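Local coordinates for protein toxin PAU_02230 (Photorhabdus asymbiotica subsp. asymbiotica ATCC 43949, PDB 6HV6) that acts as a bacterial protein toxin (PaTox), the modelled part of which joins a largely helical body to an antiparallel beta sheet, at residues A[189-194]-A[221-226]; A[198-203]-A[242-247]; A[203-208]-A[359-364]; A[285-290]-A[338-343]. The protein carries 1 engineered substitution. All coordinates share one frame; numbering follows the deposited sequence.

Contact 1. Residues A[189-194]-A[221-226]; sequences NLYLKG and MLMGIY
Where helix 188-191 packs on the C-terminal end of helix 215-224, Tyr191 is pushed in against Leu222, Met223 and Ile225. Its CG sits between its own backbone N and carbonyl carbon (chi1 61°), which lays the ring beside the last turn of the partner helix. Leu222 O lies over one ring face, 3.2 Å from Tyr191 CG and displaced toward the rim. Leu222 CB makes a CH-pi contact, 4.3 Å from the centroid of the Tyr191 ring. Met223 SD stands at the ring edge instead, 79° off the normal, in a Met-aromatic contact; beyond the sulfur, Met223 CE meets Leu190 CD1 at 3.8 Å. The two backbones pass very close in this buried helix-to-helix joint, Tyr191 CA lying 3.9 Å from Tyr226 CA. Tyr226 turns its ring edge to the neighbouring backbone, with Leu190 O in the ring plane and 3.2 Å from Tyr226 CD1. Past the helix, Lys193 takes positive phi and sends its NZ toward Ile225 O; that hydrogen bond, 2.5 Å, is doubtfully short for a poorly ordered side chain. Leu236 of helix 235-244 covers Leu222 and Ile225, and Tyr71 meets the Tyr226 ring edge-to-face.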
loop_
_atom_site.group_PDB
_atom_site.type_symbol
_atom_site.label_atom_id
_atom_site.label_comp_id
_atom_site.label_asym_id
_atom_site.label_seq_id
_atom_site.Cartn_x
_atom_site.Cartn_y
_atom_site.Cartn_z
ATOM N N ASN A 189 0.193 -1.822 1.222
ATOM C CA ASN A 189 1.450 -2.070 1.932
ATOM C C ASN A 189 1.470 -3.433 2.600
ATOM O O ASN A 189 2.551 -3.999 2.819
ATOM C CB ASN A 189 1.706 -0.960 2.947
ATOM C CG ASN A 189 2.160 0.306 2.276
ATOM O OD1 ASN A 189 2.576 0.272 1.113
ATOM N ND2 ASN A 189 2.097 1.426 2.987
ATOM N N LEU A 190 0.304 -3.981 2.915
ATOM C CA LEU A 190 0.267 -5.336 3.442
ATOM C C LEU A 190 0.611 -6.351 2.360
ATOM O O LEU A 190 1.478 -7.204 2.552
ATOM C CB LEU A 190 -1.111 -5.630 4.027
ATOM C CG LEU A 190 -1.387 -5.039 5.412
ATOM C CD1 LEU A 190 -2.752 -5.485 5.897
ATOM C CD2 LEU A 190 -0.302 -5.489 6.368
ATOM N N TYR A 191 -0.062 -6.286 1.216
ATOM C CA TYR A 191 0.091 -7.371 0.259
ATOM C C TYR A 191 1.188 -7.129 -0.769
ATOM O O TYR A 191 1.544 -8.069 -1.487
ATOM C CB TYR A 191 -1.240 -7.675 -0.452
ATOM C CG TYR A 191 -1.850 -6.566 -1.269
ATOM C CD1 TYR A 191 -2.970 -5.881 -0.813
ATOM C CD2 TYR A 191 -1.336 -6.219 -2.514
ATOM C CE1 TYR A 191 -3.548 -4.886 -1.556
ATOM C CE2 TYR A 191 -1.905 -5.215 -3.259
ATOM C CZ TYR A 191 -3.011 -4.555 -2.770
ATOM O OH TYR A 191 -3.587 -3.551 -3.494
ATOM N N LEU A 192 1.746 -5.918 -0.853
ATOM C CA LEU A 192 2.856 -5.680 -1.765
ATOM C C LEU A 192 4.213 -6.013 -1.162
ATOM O O LEU A 192 5.216 -5.928 -1.874
ATOM C CB LEU A 192 2.868 -4.231 -2.255
ATOM C CG LEU A 192 1.864 -3.929 -3.371
ATOM C CD1 LEU A 192 2.039 -2.505 -3.881
ATOM C CD2 LEU A 192 1.959 -4.943 -4.506
ATOM N N LYS A 193 4.275 -6.374 0.117
ATOM C CA LYS A 193 5.510 -6.856 0.734
ATOM C C LYS A 193 6.669 -5.888 0.506
ATOM O O LYS A 193 7.767 -6.283 0.109
ATOM C CB LYS A 193 5.877 -8.242 0.206
ATOM C CG LYS A 193 4.835 -9.315 0.424
ATOM C CD LYS A 193 5.315 -10.634 -0.171
ATOM C CE LYS A 193 4.247 -11.686 -0.040
ATOM N NZ LYS A 193 2.935 -11.068 -0.369
ATOM N N GLY A 194 6.416 -4.604 0.738
ATOM C CA GLY A 194 7.457 -3.607 0.595
ATOM C C GLY A 194 7.850 -3.259 -0.825
ATOM O O GLY A 194 8.706 -2.386 -1.014
ATOM N N MET A 221 -8.610 -10.915 -4.464
ATOM C CA MET A 221 -7.418 -11.277 -5.220
ATOM C C MET A 221 -6.241 -10.396 -4.846
ATOM O O MET A 221 -5.117 -10.891 -4.681
ATOM C CB MET A 221 -7.700 -11.188 -6.714
ATOM C CG MET A 221 -8.698 -12.205 -7.186
ATOM S SD MET A 221 -9.172 -11.875 -8.879
ATOM C CE MET A 221 -7.562 -11.921 -9.674
ATOM N N LEU A 222 -6.462 -9.084 -4.712
ATOM C CA LEU A 222 -5.380 -8.185 -4.318
ATOM C C LEU A 222 -4.832 -8.566 -2.947
ATOM O O LEU A 222 -3.622 -8.726 -2.769
ATOM C CB LEU A 222 -5.869 -6.729 -4.302
ATOM C CG LEU A 222 -6.078 -6.092 -5.677
ATOM C CD1 LEU A 222 -6.828 -4.768 -5.574
ATOM C CD2 LEU A 222 -4.733 -5.906 -6.372
ATOM N N MET A 223 -5.717 -8.698 -1.961
ATOM C CA MET A 223 -5.272 -9.061 -0.622
ATOM C C MET A 223 -4.615 -10.441 -0.611
ATOM O O MET A 223 -3.668 -10.676 0.147
ATOM C CB MET A 223 -6.469 -8.997 0.331
ATOM C CG MET A 223 -6.109 -8.904 1.777
ATOM S SD MET A 223 -5.116 -7.450 2.219
ATOM C CE MET A 223 -4.562 -8.041 3.815
ATOM N N GLY A 224 -5.067 -11.357 -1.472
ATOM C CA GLY A 224 -4.450 -12.676 -1.521
ATOM C C GLY A 224 -2.989 -12.663 -1.933
ATOM O O GLY A 224 -2.255 -13.614 -1.634
ATOM N N ILE A 225 -2.535 -11.598 -2.599
ATOM C CA ILE A 225 -1.106 -11.472 -2.898
ATOM C C ILE A 225 -0.273 -11.511 -1.620
ATOM O O ILE A 225 0.903 -11.915 -1.648
ATOM C CB ILE A 225 -0.847 -10.190 -3.714
ATOM C CG1 ILE A 225 -1.623 -10.248 -5.035
ATOM C CG2 ILE A 225 0.630 -10.001 -3.997
ATOM C CD1 ILE A 225 -1.477 -8.993 -5.897
ATOM N N TYR A 226 -0.864 -11.118 -0.479
ATOM C CA TYR A 226 -0.188 -11.261 0.809
ATOM C C TYR A 226 0.321 -12.682 1.022
ATOM O O TYR A 226 1.367 -12.882 1.644
ATOM C CB TYR A 226 -1.129 -10.857 1.955
ATOM C CG TYR A 226 -0.485 -10.956 3.324
ATOM C CD1 TYR A 226 0.496 -10.050 3.724
ATOM C CD2 TYR A 226 -0.852 -11.954 4.213
ATOM C CE1 TYR A 226 1.105 -10.146 4.967
ATOM C CE2 TYR A 226 -0.248 -12.055 5.469
ATOM C CZ TYR A 226 0.723 -11.144 5.838
ATOM O OH TYR A 226 1.320 -11.243 7.077
#

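Contact 2. Residues A[198-203]-A[242-247]; sequences EALPES and ELHANG. Engineered in segment 198-203: Ala199 (natural residue Cys). With EPE (4-(2-hydroxyethyl)-1-piperazine ethanesulfonic acid), chain H.
Pro201 and His244 mark the closest backbone approach, 5.2 Å between their CA atoms, where the first turn of helix 199-211 meets the end of helix 235-244. Glu198 holds the N-cap position of the first helix, and both Pro201 and Leu243 point their side chains across the gap. The imidazole of His244 is the centre of the contact. Pro201 CD lies over one ring face, 3.8 Å from the centroid of the His244 ring, as a CH-pi contact, while Leu200 CB lies over the same face, also offset toward the rim. At the ring edge His244 ND1 donates to Glu198 OE1, 2.6 Å away and nearly straight at 164°. The acceptor is in the ring plane, but ND1 meets OE1 from above the carboxylate plane, the two planes standing 89° apart; the bend of Glu198 at chi2 (-63°) curls the carboxylate round to the ring. Away from the ring, Pro201 CB packs on Leu243 CG at 3.8 Å. A HEPES sulfonate, probably from the crystallisation liquor, lies at the helix start: Leu200 N donates to EPE O1S at 2.8 Å, and His244 NE2 makes a weak bond to EPE O2S. Ala199, an engineered replacement of the natural cysteine, places its CB 3.8 Å from EPE O1S, and Thr290 also binds the sulfonate. A grip at ND1 together with a proline over the face should fix the rotation of the imidazole, and the helix start offers peptide N-H and probably a favourable dipole to an anion lodged beside it.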
loop_
_atom_site.group_PDB
_atom_site.type_symbol
_atom_site.label_atom_id
_atom_site.label_comp_id
_atom_site.label_asym_id
_atom_site.label_seq_id
_atom_site.Cartn_x
_atom_site.Cartn_y
_atom_site.Cartn_z
ATOM N N GLU A 198 1.761 0.304 -6.322
ATOM C CA GLU A 198 1.113 0.047 -7.601
ATOM C C GLU A 198 -0.258 0.714 -7.651
ATOM O O GLU A 198 -1.197 0.196 -8.237
ATOM C CB GLU A 198 1.004 -1.453 -7.877
ATOM C CG GLU A 198 2.348 -2.145 -8.060
ATOM C CD GLU A 198 3.114 -1.635 -9.269
ATOM O OE1 GLU A 198 2.476 -1.020 -10.154
ATOM O OE2 GLU A 198 4.354 -1.838 -9.323
ATOM N N ALA A 199 -0.366 1.899 -7.054
ATOM C CA ALA A 199 -1.667 2.535 -6.884
ATOM C C ALA A 199 -2.301 2.916 -8.220
ATOM O O ALA A 199 -3.526 2.862 -8.354
ATOM C CB ALA A 199 -1.520 3.768 -5.981
ATOM N N LEU A 200 -1.502 3.315 -9.218
ATOM C CA LEU A 200 -2.074 3.668 -10.515
ATOM C C LEU A 200 -2.769 2.477 -11.177
ATOM O O LEU A 200 -3.965 2.580 -11.489
ATOM C CB LEU A 200 -1.001 4.294 -11.417
ATOM C CG LEU A 200 -1.384 4.511 -12.893
ATOM C CD1 LEU A 200 -2.582 5.448 -13.042
ATOM C CD2 LEU A 200 -0.195 5.046 -13.703
ATOM N N PRO A 201 -2.099 1.341 -11.403
ATOM C CA PRO A 201 -2.819 0.220 -12.027
ATOM C C PRO A 201 -3.891 -0.361 -11.127
ATOM O O PRO A 201 -4.901 -0.851 -11.642
ATOM C CB PRO A 201 -1.710 -0.803 -12.320
ATOM C CG PRO A 201 -0.627 -0.472 -11.310
ATOM C CD PRO A 201 -0.674 1.031 -11.198
ATOM N N GLU A 202 -3.694 -0.347 -9.804
ATOM C CA GLU A 202 -4.748 -0.808 -8.908
ATOM C C GLU A 202 -6.012 0.019 -9.102
ATOM O O GLU A 202 -7.112 -0.528 -9.215
ATOM C CB GLU A 202 -4.259 -0.753 -7.451
ATOM C CG GLU A 202 -3.268 -1.881 -7.147
ATOM C CD GLU A 202 -2.381 -1.613 -5.937
ATOM O OE1 GLU A 202 -2.385 -0.492 -5.393
ATOM O OE2 GLU A 202 -1.676 -2.553 -5.527
ATOM N N SER A 203 -5.864 1.343 -9.161
ATOM C CA SER A 203 -7.020 2.224 -9.330
ATOM C C SER A 203 -7.712 1.985 -10.669
ATOM O O SER A 203 -8.942 1.885 -10.730
ATOM C CB SER A 203 -6.576 3.682 -9.224
ATOM O OG SER A 203 -6.112 3.991 -7.920
ATOM N N GLU A 242 2.700 -4.262 -15.375
ATOM C CA GLU A 242 2.621 -4.017 -16.807
ATOM C C GLU A 242 1.599 -2.936 -17.126
ATOM O O GLU A 242 1.848 -2.068 -17.971
ATOM C CB GLU A 242 2.281 -5.314 -17.540
ATOM C CG GLU A 242 2.196 -5.155 -19.047
ATOM C CD GLU A 242 3.536 -4.838 -19.686
ATOM O OE1 GLU A 242 4.576 -5.010 -19.011
ATOM O OE2 GLU A 242 3.540 -4.422 -20.869
ATOM N N LEU A 243 0.435 -2.985 -16.473
ATOM C CA LEU A 243 -0.554 -1.924 -16.644
ATOM C C LEU A 243 0.018 -0.577 -16.216
ATOM O O LEU A 243 -0.317 0.466 -16.800
ATOM C CB LEU A 243 -1.813 -2.273 -15.844
ATOM C CG LEU A 243 -3.009 -1.320 -15.869
ATOM C CD1 LEU A 243 -3.462 -1.003 -17.307
ATOM C CD2 LEU A 243 -4.139 -1.931 -15.077
ATOM N N HIS A 244 0.917 -0.590 -15.227
ATOM C CA HIS A 244 1.540 0.643 -14.744
ATOM C C HIS A 244 2.348 1.340 -15.837
ATOM O O HIS A 244 2.405 2.576 -15.885
ATOM C CB HIS A 244 2.433 0.319 -13.547
ATOM C CG HIS A 244 2.666 1.478 -12.629
ATOM N ND1 HIS A 244 2.877 1.318 -11.277
ATOM C CD2 HIS A 244 2.740 2.810 -12.867
ATOM C CE1 HIS A 244 3.055 2.502 -10.719
ATOM N NE2 HIS A 244 2.972 3.424 -11.661
ATOM N N ALA A 245 2.985 0.577 -16.718
ATOM C CA ALA A 245 4.052 1.128 -17.543
ATOM C C ALA A 245 3.567 1.524 -18.934
ATOM O O ALA A 245 2.421 1.284 -19.320
ATOM C CB ALA A 245 5.205 0.125 -17.657
ATOM N N ASN A 246 4.475 2.172 -19.677
ATOM C CA ASN A 246 4.331 2.444 -21.113
ATOM C C ASN A 246 3.063 3.223 -21.446
ATOM O O ASN A 246 2.545 3.133 -22.561
ATOM C CB ASN A 246 4.375 1.148 -21.929
ATOM C CG ASN A 246 5.705 0.434 -21.820
ATOM O OD1 ASN A 246 6.745 1.065 -21.634
ATOM N ND2 ASN A 246 5.678 -0.892 -21.936
ATOM N N GLY A 247 2.546 3.991 -20.494
ATOM C CA GLY A 247 1.264 4.629 -20.711
ATOM C C GLY A 247 0.131 3.670 -20.997
ATOM O O GLY A 247 -0.916 4.102 -21.489
HETATM N N1 EPE H . 5.052 6.252 -7.060
HETATM C C9 EPE H . 4.110 5.423 -7.829
HETATM C C10 EPE H . 2.704 5.831 -7.401
HETATM S S EPE H . 1.443 5.662 -8.633
HETATM O O1S EPE H . 1.163 4.178 -8.700
HETATM O O2S EPE H . 1.989 6.150 -9.879
HETATM O O3S EPE H . 0.293 6.394 -8.157
#

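Contact 3. Residues A[203-208]-A[359-364]; sequences SVLMGW and RNLNEI
Trp208 turns its CG anti to the backbone N (chi1 174°) and Asn362 keeps its CG anti to the carbonyl carbon, and with these torsions indole and amide meet between helix 199-211 and helix 361-365. Trp208 NE1 donates to Asn362 OD1 at 2.8 Å, almost straight at 173°. The oxygen lies in the indole plane, but the N-H comes in from above the amide plane, with ring and amide turned 45° against each other. Behind this polar bond the packing is aliphatic. Leu361 points at the other helix, where its CD1 presses on Trp208 CB at 3.7 Å. Its second methyl, CD2, meets Leu205 CD1 at 3.9 Å as the two leucines run past one another in opposite senses. Leu205 CD2 touches Ile364 CG2, also at 3.9 Å, the two side chains lying aslant. The short helix opens with a capping box: Glu363 N donates to Asn360 OD1 at 2.7 Å, and Asn360 N returns a bond to Glu363 OE1 at 2.8 Å. Gln214 gives Asn362 OD1 a second donor, and Phe252 covers Leu361. Two donors on one amide oxygen should hold the Asn362 amide in its flip and keep the indole N-H satisfied at the margin of a leucine-rich joint.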
loop_
_atom_site.group_PDB
_atom_site.type_symbol
_atom_site.label_atom_id
_atom_site.label_comp_id
_atom_site.label_asym_id
_atom_site.label_seq_id
_atom_site.Cartn_x
_atom_site.Cartn_y
_atom_site.Cartn_z
ATOM N N SER A 203 -5.864 1.343 -9.161
ATOM C CA SER A 203 -7.020 2.224 -9.330
ATOM C C SER A 203 -7.712 1.985 -10.669
ATOM O O SER A 203 -8.942 1.885 -10.730
ATOM C CB SER A 203 -6.576 3.682 -9.224
ATOM O OG SER A 203 -6.112 3.991 -7.920
ATOM N N VAL A 204 -6.938 1.897 -11.752
ATOM C CA VAL A 204 -7.509 1.660 -13.080
ATOM C C VAL A 204 -8.214 0.313 -13.131
ATOM O O VAL A 204 -9.329 0.203 -13.660
ATOM C CB VAL A 204 -6.414 1.756 -14.160
ATOM C CG1 VAL A 204 -6.944 1.269 -15.506
ATOM C CG2 VAL A 204 -5.907 3.182 -14.271
ATOM N N LEU A 205 -7.584 -0.734 -12.583
ATOM C CA LEU A 205 -8.188 -2.065 -12.617
ATOM C C LEU A 205 -9.450 -2.125 -11.759
ATOM O O LEU A 205 -10.449 -2.743 -12.148
ATOM C CB LEU A 205 -7.161 -3.111 -12.145
ATOM C CG LEU A 205 -7.509 -4.591 -12.338
ATOM C CD1 LEU A 205 -7.601 -4.920 -13.820
ATOM C CD2 LEU A 205 -6.482 -5.506 -11.633
ATOM N N MET A 206 -9.421 -1.497 -10.585
ATOM C CA MET A 206 -10.597 -1.477 -9.719
ATOM C C MET A 206 -11.737 -0.651 -10.321
ATOM O O MET A 206 -12.917 -0.931 -10.062
ATOM C CB MET A 206 -10.211 -0.934 -8.335
ATOM C CG MET A 206 -11.340 -0.997 -7.296
ATOM S SD MET A 206 -11.916 -2.669 -7.003
ATOM C CE MET A 206 -10.577 -3.308 -5.970
ATOM N N GLY A 207 -11.411 0.377 -11.104
ATOM C CA GLY A 207 -12.456 1.103 -11.807
ATOM C C GLY A 207 -13.257 0.189 -12.716
ATOM O O GLY A 207 -14.488 0.250 -12.747
ATOM N N TRP A 208 -12.573 -0.698 -13.444
ATOM C CA TRP A 208 -13.313 -1.658 -14.260
ATOM C C TRP A 208 -14.041 -2.680 -13.392
ATOM O O TRP A 208 -15.196 -3.041 -13.677
ATOM C CB TRP A 208 -12.384 -2.374 -15.236
ATOM C CG TRP A 208 -13.129 -3.451 -15.952
ATOM C CD1 TRP A 208 -12.865 -4.788 -15.925
ATOM C CD2 TRP A 208 -14.307 -3.286 -16.756
ATOM N NE1 TRP A 208 -13.793 -5.465 -16.681
ATOM C CE2 TRP A 208 -14.688 -4.566 -17.202
ATOM C CE3 TRP A 208 -15.071 -2.179 -17.147
ATOM C CZ2 TRP A 208 -15.798 -4.771 -18.018
ATOM C CZ3 TRP A 208 -16.180 -2.388 -17.970
ATOM C CH2 TRP A 208 -16.529 -3.671 -18.390
ATOM N N ARG A 359 -3.394 -10.043 -21.966
ATOM C CA ARG A 359 -4.562 -10.261 -21.123
ATOM C C ARG A 359 -5.387 -8.984 -21.059
ATOM O O ARG A 359 -4.837 -7.899 -20.846
ATOM C CB ARG A 359 -4.155 -10.699 -19.706
ATOM C CG ARG A 359 -3.445 -12.058 -19.643
ATOM C CD ARG A 359 -3.759 -12.834 -18.350
ATOM N NE ARG A 359 -3.269 -12.171 -17.141
ATOM C CZ ARG A 359 -3.441 -12.636 -15.902
ATOM N NH1 ARG A 359 -4.097 -13.772 -15.703
ATOM N NH2 ARG A 359 -2.962 -11.959 -14.858
ATOM N N ASN A 360 -6.699 -9.109 -21.250
ATOM C CA ASN A 360 -7.600 -7.994 -20.995
ATOM C C ASN A 360 -7.839 -7.854 -19.489
ATOM O O ASN A 360 -7.421 -8.692 -18.682
ATOM C CB ASN A 360 -8.921 -8.181 -21.744
ATOM C CG ASN A 360 -9.619 -9.486 -21.389
ATOM O OD1 ASN A 360 -9.831 -9.792 -20.215
ATOM N ND2 ASN A 360 -9.976 -10.266 -22.408
ATOM N N LEU A 361 -8.514 -6.772 -19.100
ATOM C CA LEU A 361 -8.681 -6.527 -17.672
ATOM C C LEU A 361 -9.499 -7.630 -17.014
ATOM O O LEU A 361 -9.268 -7.952 -15.841
ATOM C CB LEU A 361 -9.325 -5.161 -17.418
ATOM C CG LEU A 361 -8.574 -3.885 -17.808
ATOM C CD1 LEU A 361 -9.161 -2.673 -17.068
ATOM C CD2 LEU A 361 -7.075 -3.998 -17.541
ATOM N N ASN A 362 -10.436 -8.240 -17.749
ATOM C CA ASN A 362 -11.224 -9.328 -17.173
ATOM C C ASN A 362 -10.349 -10.537 -16.871
ATOM O O ASN A 362 -10.453 -11.143 -15.797
ATOM C CB ASN A 362 -12.363 -9.716 -18.116
ATOM C CG ASN A 362 -13.606 -8.876 -17.911
ATOM O OD1 ASN A 362 -13.767 -8.207 -16.892
ATOM N ND2 ASN A 362 -14.510 -8.933 -18.876
ATOM N N GLU A 363 -9.477 -10.905 -17.812
ATOM C CA GLU A 363 -8.602 -12.051 -17.602
ATOM C C GLU A 363 -7.612 -11.795 -16.476
ATOM O O GLU A 363 -7.196 -12.737 -15.793
ATOM C CB GLU A 363 -7.867 -12.386 -18.899
ATOM C CG GLU A 363 -8.797 -12.799 -20.030
ATOM C CD GLU A 363 -8.121 -12.794 -21.385
ATOM O OE1 GLU A 363 -7.457 -11.792 -21.718
ATOM O OE2 GLU A 363 -8.250 -13.800 -22.115
ATOM N N ILE A 364 -7.225 -10.534 -16.268
ATOM C CA ILE A 364 -6.364 -10.197 -15.138
ATOM C C ILE A 364 -7.099 -10.423 -13.824
ATOM O O ILE A 364 -6.530 -10.949 -12.857
ATOM C CB ILE A 364 -5.859 -8.751 -15.261
ATOM C CG1 ILE A 364 -4.969 -8.596 -16.499
ATOM C CG2 ILE A 364 -5.104 -8.333 -13.993
ATOM C CD1 ILE A 364 -4.606 -7.147 -16.816
#

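Contact 4. Residues A[285-290]-A[338-343]; sequences DAPKHT and DDSVSF. With EDO (1,2-ethanediol), chain E.
Asp285 and Ser342 stand side by side on one face of the sheet, Asp285 CB 3.6 Å from Ser342 OG, but their polar ends turn to other partners: the Asp285 carboxylate forms a salt bridge with Arg283, and the Ser342 hydroxyl bonds to His344. Between them the backbones form an antiparallel hydrogen-bonded pair. Asp285 N donates to Ser342 O at 2.9 Å, and Ser342 N answers to Asp285 O, also at 2.9 Å. Here strand 342-346, the outermost on this side of the six-stranded antiparallel sheet, is laid along strand 280-286, which runs straight into a beta hairpin: a type II turn from Ala286 to His289 leads back into strand 289-296. On the opposite face Ala286 CB and Val341 CG2 meet loosely at 4.3 Å; Met291 touches Ala286, and Val284 touches Val341. Val341 CA also approaches Asp285 O in a C-H...O contact of 3.3 Å. Beyond the bridge the regular pairing stops. Ser340 holds its OG between backbone N and carbonyl carbon (chi1 80°), facing the proline ring, with Pro287 CD 3.2 Å from Ser340 OG; that hydroxyl is bonded to Pro337 O. Phe336 lies against both Ala286 and Pro287. Asp339, in the same 3-10 turn as Ser340, takes a hydrogen bond through OD2 from an ethanediol O1 at 2.9 Å, probably a molecule of the crystallisation liquor.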
loop_
_atom_site.group_PDB
_atom_site.type_symbol
_atom_site.label_atom_id
_atom_site.label_comp_id
_atom_site.label_asym_id
_atom_site.label_seq_id
_atom_site.Cartn_x
_atom_site.Cartn_y
_atom_site.Cartn_z
ATOM N N ASP A 285 -5.451 11.804 -9.324
ATOM C CA ASP A 285 -4.000 11.930 -9.297
ATOM C C ASP A 285 -3.601 12.843 -8.145
ATOM O O ASP A 285 -4.178 13.921 -7.979
ATOM C CB ASP A 285 -3.467 12.497 -10.615
ATOM C CG ASP A 285 -3.735 11.587 -11.799
ATOM O OD1 ASP A 285 -3.934 10.361 -11.590
ATOM O OD2 ASP A 285 -3.739 12.103 -12.940
ATOM N N ALA A 286 -2.622 12.404 -7.350
ATOM C CA ALA A 286 -2.173 13.134 -6.161
ATOM C C ALA A 286 -0.659 12.981 -6.065
ATOM O O ALA A 286 -0.084 12.207 -6.841
ATOM C CB ALA A 286 -2.871 12.594 -4.910
ATOM N N PRO A 287 0.039 13.699 -5.151
ATOM C CA PRO A 287 1.499 13.552 -5.079
ATOM C C PRO A 287 1.939 12.110 -4.876
ATOM O O PRO A 287 1.692 11.519 -3.820
ATOM C CB PRO A 287 1.876 14.432 -3.882
ATOM C CG PRO A 287 0.860 15.536 -3.917
ATOM C CD PRO A 287 -0.428 14.844 -4.340
ATOM N N LYS A 288 2.568 11.532 -5.905
ATOM C CA LYS A 288 3.090 10.156 -5.864
ATOM C C LYS A 288 2.032 9.141 -5.447
ATOM O O LYS A 288 2.328 8.140 -4.790
ATOM C CB LYS A 288 4.309 10.066 -4.942
ATOM C CG LYS A 288 5.486 10.898 -5.426
ATOM C CD LYS A 288 6.598 10.948 -4.396
ATOM C CE LYS A 288 7.802 11.705 -4.937
ATOM N NZ LYS A 288 8.372 11.040 -6.152
ATOM N N HIS A 289 0.787 9.375 -5.860
ATOM C CA HIS A 289 -0.295 8.486 -5.462
ATOM C C HIS A 289 -1.412 8.568 -6.488
ATOM O O HIS A 289 -1.573 9.579 -7.174
ATOM C CB HIS A 289 -0.828 8.842 -4.063
ATOM C CG HIS A 289 -1.679 7.770 -3.446
ATOM N ND1 HIS A 289 -1.427 6.422 -3.623
ATOM C CD2 HIS A 289 -2.755 7.848 -2.626
ATOM C CE1 HIS A 289 -2.333 5.718 -2.961
ATOM N NE2 HIS A 289 -3.145 6.560 -2.341
ATOM N N THR A 290 -2.176 7.487 -6.591
ATOM C CA THR A 290 -3.350 7.457 -7.445
ATOM C C THR A 290 -4.488 6.843 -6.654
ATOM O O THR A 290 -4.284 5.892 -5.897
ATOM C CB THR A 290 -3.111 6.643 -8.723
ATOM O OG1 THR A 290 -1.964 7.144 -9.410
ATOM C CG2 THR A 290 -4.347 6.697 -9.652
ATOM N N ASP A 338 -4.524 21.388 -2.273
ATOM C CA ASP A 338 -5.686 21.238 -3.147
ATOM C C ASP A 338 -5.291 21.200 -4.615
ATOM O O ASP A 338 -5.845 20.412 -5.391
ATOM C CB ASP A 338 -6.678 22.380 -2.909
ATOM C CG ASP A 338 -7.320 22.321 -1.538
ATOM O OD1 ASP A 338 -6.980 21.399 -0.758
ATOM O OD2 ASP A 338 -8.166 23.196 -1.243
ATOM N N ASP A 339 -4.353 22.060 -5.023
ATOM C CA ASP A 339 -3.927 22.107 -6.415
ATOM C C ASP A 339 -3.109 20.894 -6.828
ATOM O O ASP A 339 -2.780 20.770 -8.010
ATOM C CB ASP A 339 -3.108 23.371 -6.680
ATOM C CG ASP A 339 -1.944 23.514 -5.723
ATOM O OD1 ASP A 339 -2.176 23.639 -4.504
ATOM O OD2 ASP A 339 -0.792 23.482 -6.186
ATOM N N SER A 340 -2.743 20.025 -5.895
ATOM C CA SER A 340 -1.976 18.843 -6.241
ATOM C C SER A 340 -2.864 17.640 -6.488
ATOM O O SER A 340 -2.360 16.604 -6.919
ATOM C CB SER A 340 -0.955 18.516 -5.150
ATOM O OG SER A 340 -1.551 17.843 -4.052
ATOM N N VAL A 341 -4.167 17.763 -6.243
ATOM C CA VAL A 341 -5.121 16.670 -6.392
ATOM C C VAL A 341 -6.005 16.984 -7.595
ATOM O O VAL A 341 -6.626 18.050 -7.652
ATOM C CB VAL A 341 -5.960 16.480 -5.119
ATOM C CG1 VAL A 341 -6.983 15.354 -5.318
ATOM C CG2 VAL A 341 -5.055 16.196 -3.919
ATOM N N SER A 342 -6.066 16.064 -8.560
ATOM C CA SER A 342 -6.788 16.338 -9.803
ATOM C C SER A 342 -7.610 15.120 -10.192
ATOM O O SER A 342 -7.355 14.000 -9.743
ATOM C CB SER A 342 -5.847 16.732 -10.958
ATOM O OG SER A 342 -4.881 15.722 -11.228
ATOM N N PHE A 343 -8.602 15.361 -11.047
ATOM C CA PHE A 343 -9.649 14.393 -11.331
ATOM C C PHE A 343 -9.691 14.124 -12.824
ATOM O O PHE A 343 -9.716 15.061 -13.624
ATOM C CB PHE A 343 -10.996 14.905 -10.823
ATOM C CG PHE A 343 -11.012 15.124 -9.338
ATOM C CD1 PHE A 343 -11.263 14.073 -8.480
ATOM C CD2 PHE A 343 -10.718 16.364 -8.806
ATOM C CE1 PHE A 343 -11.256 14.263 -7.113
ATOM C CE2 PHE A 343 -10.709 16.562 -7.440
ATOM C CZ PHE A 343 -10.977 15.514 -6.592
HETATM C C1 EDO E . 0.764 23.053 -8.938
HETATM O O1 EDO E . -0.541 23.610 -9.102
HETATM C C2 EDO E . 1.801 24.164 -9.052
HETATM O O2 EDO E . 3.066 23.654 -8.614
#

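Contacts 1, 2 and 3 are buried and belong to the helical layer, whereas contact 4 lies at the surface, on the sheet edge. Helix 199-211 serves contacts 2 and 3 in turn, with Ser203 in both, and their centres are about 10 Å apart. Contact 1 meets that helix through Tyr191 OH and Glu202 OE2, 3.0 Å apart. The chemistry differs: contact 1 is mainly ring and aliphatic packing, contact 2 is built round a His-carboxylate hydrogen bond, and contact 3 joins leucine packing to one indole-amide bond, while backbone pairing carries contact 4. Helix and sheet layers meet where Ala199 and Leu200 of contact 2 touch His289 and Thr290 of contact 4, beside the sulfonate.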